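Local coordinates for antiterminator Q protein (Enterobacteria phage SfI, PDB 6JNY), which acts as a phage antitermination factor of the Q family, probably joining RNA polymerase so that transcription reads through terminators, at residues N7-E11 against N135-F139; G24-Y28 against Y87-G91. Residues are numbered along the deposited sequence.

Interaction 1: N7-E11 against N135-F139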
ATOM      1  N   ASN A   7       0.942  -9.186  12.227  1.00 31.65           N
ATOM      2  CA  ASN A   7       0.278  -7.925  12.543  1.00 32.74           C
ATOM      3  C   ASN A   7       1.162  -7.013  13.391  1.00 31.70           C
ATOM      4  O   ASN A   7       1.868  -7.463  14.288  1.00 28.67           O
ATOM      5  CB  ASN A   7      -1.056  -8.181  13.254  1.00 40.04           C
ATOM      6  CG  ASN A   7      -2.257  -7.959  12.348  1.00 42.26           C
ATOM      7  OD1 ASN A   7      -2.776  -6.845  12.247  1.00 41.98           O
ATOM      8  ND2 ASN A   7      -2.707  -9.023  11.689  1.00 42.34           N
ATOM      9  N   LEU A   8       1.132  -5.722  13.089  1.00 27.89           N
ATOM     10  CA  LEU A   8       1.821  -4.755  13.921  1.00 24.51           C
ATOM     11  C   LEU A   8       1.042  -4.528  15.210  1.00 24.96           C
ATOM     12  O   LEU A   8      -0.166  -4.766  15.283  1.00 28.39           O
ATOM     13  CB  LEU A   8       1.939  -3.419  13.186  1.00 22.81           C
ATOM     14  CG  LEU A   8       2.724  -3.397  11.877  1.00 20.28           C
ATOM     15  CD1 LEU A   8       2.556  -2.029  11.236  1.00 21.79           C
ATOM     16  CD2 LEU A   8       4.181  -3.716  12.108  1.00 19.31           C
ATOM     17  N   THR A   9       1.745  -4.038  16.227  1.00 24.22           N
ATOM     18  CA  THR A   9       1.042  -3.596  17.421  1.00 28.54           C
ATOM     19  C   THR A   9       0.208  -2.365  17.097  1.00 23.79           C
ATOM     20  O   THR A   9       0.395  -1.706  16.067  1.00 24.00           O
ATOM     21  CB  THR A   9       2.012  -3.258  18.552  1.00 27.66           C
ATOM     22  OG1 THR A   9       2.684  -2.022  18.277  1.00 24.47           O
ATOM     23  CG2 THR A   9       3.028  -4.385  18.759  1.00 25.11           C
ATOM     24  N   LYS A  10      -0.724  -2.052  17.992  1.00 24.89           N
ATOM     25  CA  LYS A  10      -1.610  -0.918  17.744  1.00 25.76           C
ATOM     26  C   LYS A  10      -0.806   0.372  17.629  1.00 26.60           C
ATOM     27  O   LYS A  10      -1.059   1.195  16.741  1.00 23.40           O
ATOM     28  CB  LYS A  10      -2.661  -0.849  18.859  1.00 27.61           C
ATOM     29  CG  LYS A  10      -3.658   0.300  18.788  1.00 35.11           C
ATOM     30  CD  LYS A  10      -4.692   0.160  19.908  1.00 39.68           C
ATOM     31  CE  LYS A  10      -5.399   1.476  20.202  1.00 45.06           C
ATOM     32  NZ  LYS A  10      -6.394   1.325  21.304  1.00 47.98           N
ATOM     33  N   GLU A  11       0.207   0.542  18.478  1.00 24.72           N
ATOM     34  CA  GLU A  11       1.014   1.756  18.441  1.00 26.08           C
ATOM     35  C   GLU A  11       1.885   1.811  17.190  1.00 22.89           C
ATOM     36  O   GLU A  11       2.040   2.881  16.582  1.00 22.00           O
ATOM     37  CB  GLU A  11       1.867   1.852  19.707  1.00 28.82           C
ATOM     38  CG  GLU A  11       2.596   3.175  19.862  1.00 33.91           C
ATOM     39  CD  GLU A  11       3.275   3.310  21.210  1.00 40.77           C
ATOM     40  OE1 GLU A  11       2.905   2.558  22.139  1.00 44.83           O
ATOM     41  OE2 GLU A  11       4.178   4.164  21.342  1.00 41.78           O
ATOM     42  N   ASN A 135      -2.872  -4.729   5.446  1.00 15.51           N
ATOM     43  CA  ASN A 135      -2.235  -5.108   6.699  1.00 18.08           C
ATOM     44  C   ASN A 135      -0.884  -5.748   6.449  1.00 17.44           C
ATOM     45  O   ASN A 135       0.092  -5.416   7.119  1.00 15.68           O
ATOM     46  CB  ASN A 135      -3.148  -6.050   7.480  1.00 20.69           C
ATOM     47  CG  ASN A 135      -2.549  -6.451   8.804  1.00 27.10           C
ATOM     48  OD1 ASN A 135      -1.886  -7.489   8.915  1.00 34.33           O
ATOM     49  ND2 ASN A 135      -2.762  -5.623   9.818  1.00 32.73           N
ATOM     50  N   ALA A 136      -0.806  -6.640   5.469  1.00 15.11           N
ATOM     51  CA  ALA A 136       0.452  -7.327   5.200  1.00 17.59           C
ATOM     52  C   ALA A 136       1.495  -6.346   4.688  1.00 15.82           C
ATOM     53  O   ALA A 136       2.684  -6.458   5.021  1.00 17.05           O
ATOM     54  CB  ALA A 136       0.208  -8.433   4.178  1.00 16.99           C
ATOM     55  N   SER A 137       1.072  -5.376   3.882  1.00 14.19           N
ATOM     56  CA  SER A 137       2.005  -4.369   3.382  1.00 15.10           C
ATOM     57  C   SER A 137       2.566  -3.520   4.513  1.00 15.56           C
ATOM     58  O   SER A 137       3.772  -3.262   4.556  1.00 15.80           O
ATOM     59  CB  SER A 137       1.314  -3.479   2.351  1.00 14.79           C
ATOM     60  OG  SER A 137       0.814  -4.238   1.253  1.00 17.25           O
ATOM     61  N   LEU A 138       1.718  -3.076   5.446  1.00 15.89           N
ATOM     62  CA  LEU A 138       2.222  -2.287   6.565  1.00 15.09           C
ATOM     63  C   LEU A 138       3.170  -3.098   7.426  1.00 16.05           C
ATOM     64  O   LEU A 138       4.169  -2.574   7.922  1.00 15.29           O
ATOM     65  CB  LEU A 138       1.068  -1.746   7.407  1.00 15.98           C
ATOM     66  CG  LEU A 138       0.574  -0.356   6.985  1.00 17.01           C
ATOM     67  CD1 LEU A 138      -0.068  -0.351   5.605  1.00 19.88           C
ATOM     68  CD2 LEU A 138      -0.352   0.188   8.043  1.00 20.27           C
ATOM     69  N   PHE A 139       2.876  -4.379   7.606  1.00 15.35           N
ATOM     70  CA  PHE A 139       3.778  -5.237   8.366  1.00 16.03           C
ATOM     71  C   PHE A 139       5.160  -5.295   7.725  1.00 16.50           C
ATOM     72  O   PHE A 139       6.182  -5.262   8.432  1.00 17.86           O
ATOM     73  CB  PHE A 139       3.160  -6.629   8.489  1.00 16.49           C
ATOM     74  CG  PHE A 139       3.963  -7.559   9.349  1.00 20.58           C
ATOM     75  CD1 PHE A 139       3.813  -7.548  10.721  1.00 20.27           C
ATOM     76  CD2 PHE A 139       4.886  -8.415   8.779  1.00 22.70           C
ATOM     77  CE1 PHE A 139       4.567  -8.400  11.521  1.00 24.91           C
ATOM     78  CE2 PHE A 139       5.646  -9.262   9.571  1.00 24.63           C
ATOM     79  CZ  PHE A 139       5.479  -9.249  10.935  1.00 22.36           C
TER
HETATM   80  O   HOH W   1       0.037  -4.764  10.004  1.00 28.27           O
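The first ordered residues of a chain can be held against a distant helix by a few polar and apolar touches, and N7-E11 against N135-F139 is a compact case. Among the polar contacts, one direct hydrogen bond stands out: N135 ND2 donates to N7 OD1 over 2.7 Å, linking two carboxamides that both reach across the gap although neither CA-to-CB bond points at the other segment. A second, looser link runs through a water that donates to N135 O (3.0 Å) and weakly accepts from L8 N (3.4 Å), so the backbone amide of L8, ahead of the helix, is tied loosely to a helical carbonyl. The apolar part belongs to L8. Its CD1 lies 4.1 Å from L138 CB, while its CD2 comes equally near F139 CD1, at 4.1 Å. F139, in the t rotamer, also brings its ring beside the backbone, with F139 CD1 3.6 Å from N7 N; L8 N approaches the ring at its edge. Beyond L8 the chain turns away into its first helix, for which T9 is the N-cap, and contact with 135-139 ceases. The result is a surface junction between the lead-in to helix 10-28 and the long helix 123-155, continued inward by L138, which packs on H13, L16 and L20 of helix 10-28 and on L84 and Y88 of helix 78-90.

Interaction 2: G24-Y28 against Y87-G91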
ATOM      1  N   GLY A  24       1.577   9.727   1.463  1.00 16.69           N
ATOM      2  CA  GLY A  24       0.639   9.559   0.380  1.00 14.95           C
ATOM      3  C   GLY A  24       0.185  10.894  -0.176  1.00 15.75           C
ATOM      4  O   GLY A  24       0.069  11.062  -1.391  1.00 18.59           O
ATOM      5  N   ALA A  25      -0.032  11.871   0.704  1.00 16.71           N
ATOM      6  CA  ALA A  25      -0.428  13.199   0.237  1.00 17.90           C
ATOM      7  C   ALA A  25       0.714  13.870  -0.516  1.00 18.52           C
ATOM      8  O   ALA A  25       0.493  14.563  -1.524  1.00 19.86           O
ATOM      9  CB  ALA A  25      -0.860  14.045   1.433  1.00 18.76           C
ATOM     10  N   TRP A  26       1.944  13.658  -0.055  1.00 18.10           N
ATOM     11  CA  TRP A  26       3.117  14.198  -0.740  1.00 18.09           C
ATOM     12  C   TRP A  26       3.262  13.587  -2.130  1.00 19.63           C
ATOM     13  O   TRP A  26       3.490  14.301  -3.115  1.00 19.80           O
ATOM     14  CB  TRP A  26       4.346  13.943   0.124  1.00 19.11           C
ATOM     15  CG  TRP A  26       5.626  14.474  -0.395  1.00 21.76           C
ATOM     16  CD1 TRP A  26       6.101  15.746  -0.262  1.00 23.13           C
ATOM     17  CD2 TRP A  26       6.624  13.742  -1.108  1.00 22.27           C
ATOM     18  NE1 TRP A  26       7.330  15.853  -0.867  1.00 23.64           N
ATOM     19  CE2 TRP A  26       7.675  14.636  -1.393  1.00 24.02           C
ATOM     20  CE3 TRP A  26       6.727  12.414  -1.546  1.00 21.23           C
ATOM     21  CZ2 TRP A  26       8.820  14.244  -2.088  1.00 27.13           C
ATOM     22  CZ3 TRP A  26       7.857  12.030  -2.239  1.00 21.28           C
ATOM     23  CH2 TRP A  26       8.895  12.937  -2.498  1.00 23.34           C
ATOM     24  N   VAL A  27       3.118  12.263  -2.237  1.00 17.19           N
ATOM     25  CA  VAL A  27       3.165  11.609  -3.544  1.00 17.41           C
ATOM     26  C   VAL A  27       2.063  12.140  -4.454  1.00 19.12           C
ATOM     27  O   VAL A  27       2.298  12.456  -5.632  1.00 20.23           O
ATOM     28  CB  VAL A  27       3.056  10.083  -3.377  1.00 15.43           C
ATOM     29  CG1 VAL A  27       2.794   9.408  -4.706  1.00 18.98           C
ATOM     30  CG2 VAL A  27       4.316   9.529  -2.732  1.00 17.45           C
ATOM     31  N   TYR A  28       0.837  12.232  -3.929  1.00 18.40           N
ATOM     32  CA  TYR A  28      -0.306  12.629  -4.748  1.00 19.59           C
ATOM     33  C   TYR A  28      -0.142  14.040  -5.292  1.00 23.39           C
ATOM     34  O   TYR A  28      -0.723  14.375  -6.331  1.00 23.69           O
ATOM     35  CB  TYR A  28      -1.593  12.522  -3.933  1.00 19.57           C
ATOM     36  CG  TYR A  28      -2.871  12.493  -4.744  1.00 22.70           C
ATOM     37  CD1 TYR A  28      -3.142  11.441  -5.613  1.00 24.76           C
ATOM     38  CD2 TYR A  28      -3.827  13.486  -4.598  1.00 26.14           C
ATOM     39  CE1 TYR A  28      -4.315  11.401  -6.337  1.00 25.34           C
ATOM     40  CE2 TYR A  28      -5.008  13.458  -5.325  1.00 25.99           C
ATOM     41  CZ  TYR A  28      -5.246  12.408  -6.186  1.00 27.60           C
ATOM     42  OH  TYR A  28      -6.415  12.371  -6.909  1.00 33.43           O
ATOM     43  N   TYR A  87      -5.006   3.578  -1.496  1.00 15.57           N
ATOM     44  CA  TYR A  87      -5.461   3.954  -0.162  1.00 14.43           C
ATOM     45  C   TYR A  87      -4.749   5.205   0.342  1.00 16.42           C
ATOM     46  O   TYR A  87      -5.389   6.134   0.847  1.00 18.41           O
ATOM     47  CB  TYR A  87      -5.230   2.782   0.793  1.00 15.36           C
ATOM     48  CG  TYR A  87      -5.793   2.973   2.178  1.00 14.70           C
ATOM     49  CD1 TYR A  87      -4.943   3.100   3.272  1.00 17.15           C
ATOM     50  CD2 TYR A  87      -7.160   2.958   2.413  1.00 15.53           C
ATOM     51  CE1 TYR A  87      -5.441   3.244   4.553  1.00 17.45           C
ATOM     52  CE2 TYR A  87      -7.662   3.108   3.685  1.00 16.22           C
ATOM     53  CZ  TYR A  87      -6.809   3.243   4.753  1.00 18.57           C
ATOM     54  OH  TYR A  87      -7.302   3.389   6.025  1.00 20.81           O
ATOM     55  N   TYR A  88      -3.414   5.237   0.253  1.00 13.64           N
ATOM     56  CA  TYR A  88      -2.681   6.338   0.869  1.00 13.35           C
ATOM     57  C   TYR A  88      -2.485   7.534  -0.052  1.00 17.52           C
ATOM     58  O   TYR A  88      -2.596   8.668   0.411  1.00 17.19           O
ATOM     59  CB  TYR A  88      -1.330   5.853   1.436  1.00 15.14           C
ATOM     60  CG  TYR A  88      -1.494   5.073   2.710  1.00 13.59           C
ATOM     61  CD1 TYR A  88      -1.942   5.689   3.866  1.00 13.76           C
ATOM     62  CD2 TYR A  88      -1.255   3.711   2.732  1.00 13.03           C
ATOM     63  CE1 TYR A  88      -2.097   4.972   5.046  1.00 14.40           C
ATOM     64  CE2 TYR A  88      -1.418   2.981   3.896  1.00 13.69           C
ATOM     65  CZ  TYR A  88      -1.846   3.623   5.043  1.00 13.77           C
ATOM     66  OH  TYR A  88      -2.001   2.904   6.203  1.00 15.79           O
ATOM     67  N   ALA A  89      -2.158   7.309  -1.324  1.00 16.57           N
ATOM     68  CA  ALA A  89      -1.920   8.434  -2.224  1.00 18.43           C
ATOM     69  C   ALA A  89      -3.235   9.029  -2.717  1.00 18.23           C
ATOM     70  O   ALA A  89      -3.521  10.206  -2.474  1.00 20.50           O
ATOM     71  CB  ALA A  89      -1.016   8.011  -3.383  1.00 18.69           C
ATOM     72  N   HIS A  90      -4.073   8.213  -3.361  1.00 20.13           N
ATOM     73  CA  HIS A  90      -5.341   8.744  -3.853  1.00 20.75           C
ATOM     74  C   HIS A  90      -6.355   8.965  -2.743  1.00 22.43           C
ATOM     75  O   HIS A  90      -7.269   9.777  -2.917  1.00 26.35           O
ATOM     76  CB  HIS A  90      -5.962   7.847  -4.912  1.00 24.10           C
ATOM     77  CG  HIS A  90      -7.203   8.429  -5.515  1.00 25.83           C
ATOM     78  ND1 HIS A  90      -8.465   7.990  -5.185  1.00 33.91           N
ATOM     79  CD2 HIS A  90      -7.373   9.444  -6.393  1.00 29.27           C
ATOM     80  CE1 HIS A  90      -9.362   8.696  -5.854  1.00 29.95           C
ATOM     81  NE2 HIS A  90      -8.725   9.584  -6.594  1.00 34.63           N
ATOM     82  N   GLY A  91      -6.231   8.269  -1.614  1.00 18.22           N
ATOM     83  CA  GLY A  91      -7.171   8.488  -0.535  1.00 17.42           C
ATOM     84  C   GLY A  91      -8.483   7.757  -0.691  1.00 19.34           C
ATOM     85  O   GLY A  91      -9.498   8.194  -0.136  1.00 19.05           O
TER
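Helices come closest where side chains are small or missing, a principle that G24-Y28 and Y87-G91 illustrate well. The CA atoms of G24 and A89 are only 3.8 Å apart. A CB on G24 would point toward the other helix and fall 2.1 Å from Y88 O, a clash, so glycine is what permits this approach. Two CA-H...O contacts use the space: G24 CA to Y88 O and A89 CA to G24 O, each 3.4 Å. The methyl of A89 meets V27 CG1 at 4.3 Å. Larger side chains spread out from this tight point. The t rotamer of Y28 extends its ring toward 87-91, alongside the end of the partner helix, where Y28 CG lies 3.3 Å from A89 O and Y28 OH 3.1 Å from H90 CD2. H90 starts with its CA-to-CB bond pointing away, but its t rotamer brings the imidazole back nearer to Y28. The two rings are oblique, their planes at 76° and centroids 5.5 Å apart. H90 hydrogen-bonds through ND1 to S92, whereas Y88, in the m rotamer, leads its ring away to bond N17 through OH. G91, with phi of 81°, then takes the chain out of the helix. The contact thus joins the C-terminal ends of helices 10-28 and 78-90; R55 hydrogen-bonds to A89 O beside it, and helix 38-45 packs on V27 and Y28 through M44.

Overall arrangement
Helix 10-28 serves both contacts, its lead-in meeting helix 123-155 in interaction 1 and its C-terminal end meeting helix 78-90 in interaction 2. The centres lie about 19 Å apart, yet the sites touch where L138 CD2 packs 3.7 Å from Y88 OH. Along the chain, interaction 2 is nested within the loop closed by interaction 1. Although similar in buried area, they differ in character: the surface contact is made mostly by side-chain ends, with a carboxamide hydrogen bond and a weakly held water bridge, whereas the largely buried one lets backbones meet at a glycine, with CA-H...O contacts between them. Together they illustrate how the lead-in and the C-terminal end of one helix can meet their partners by different chemistry.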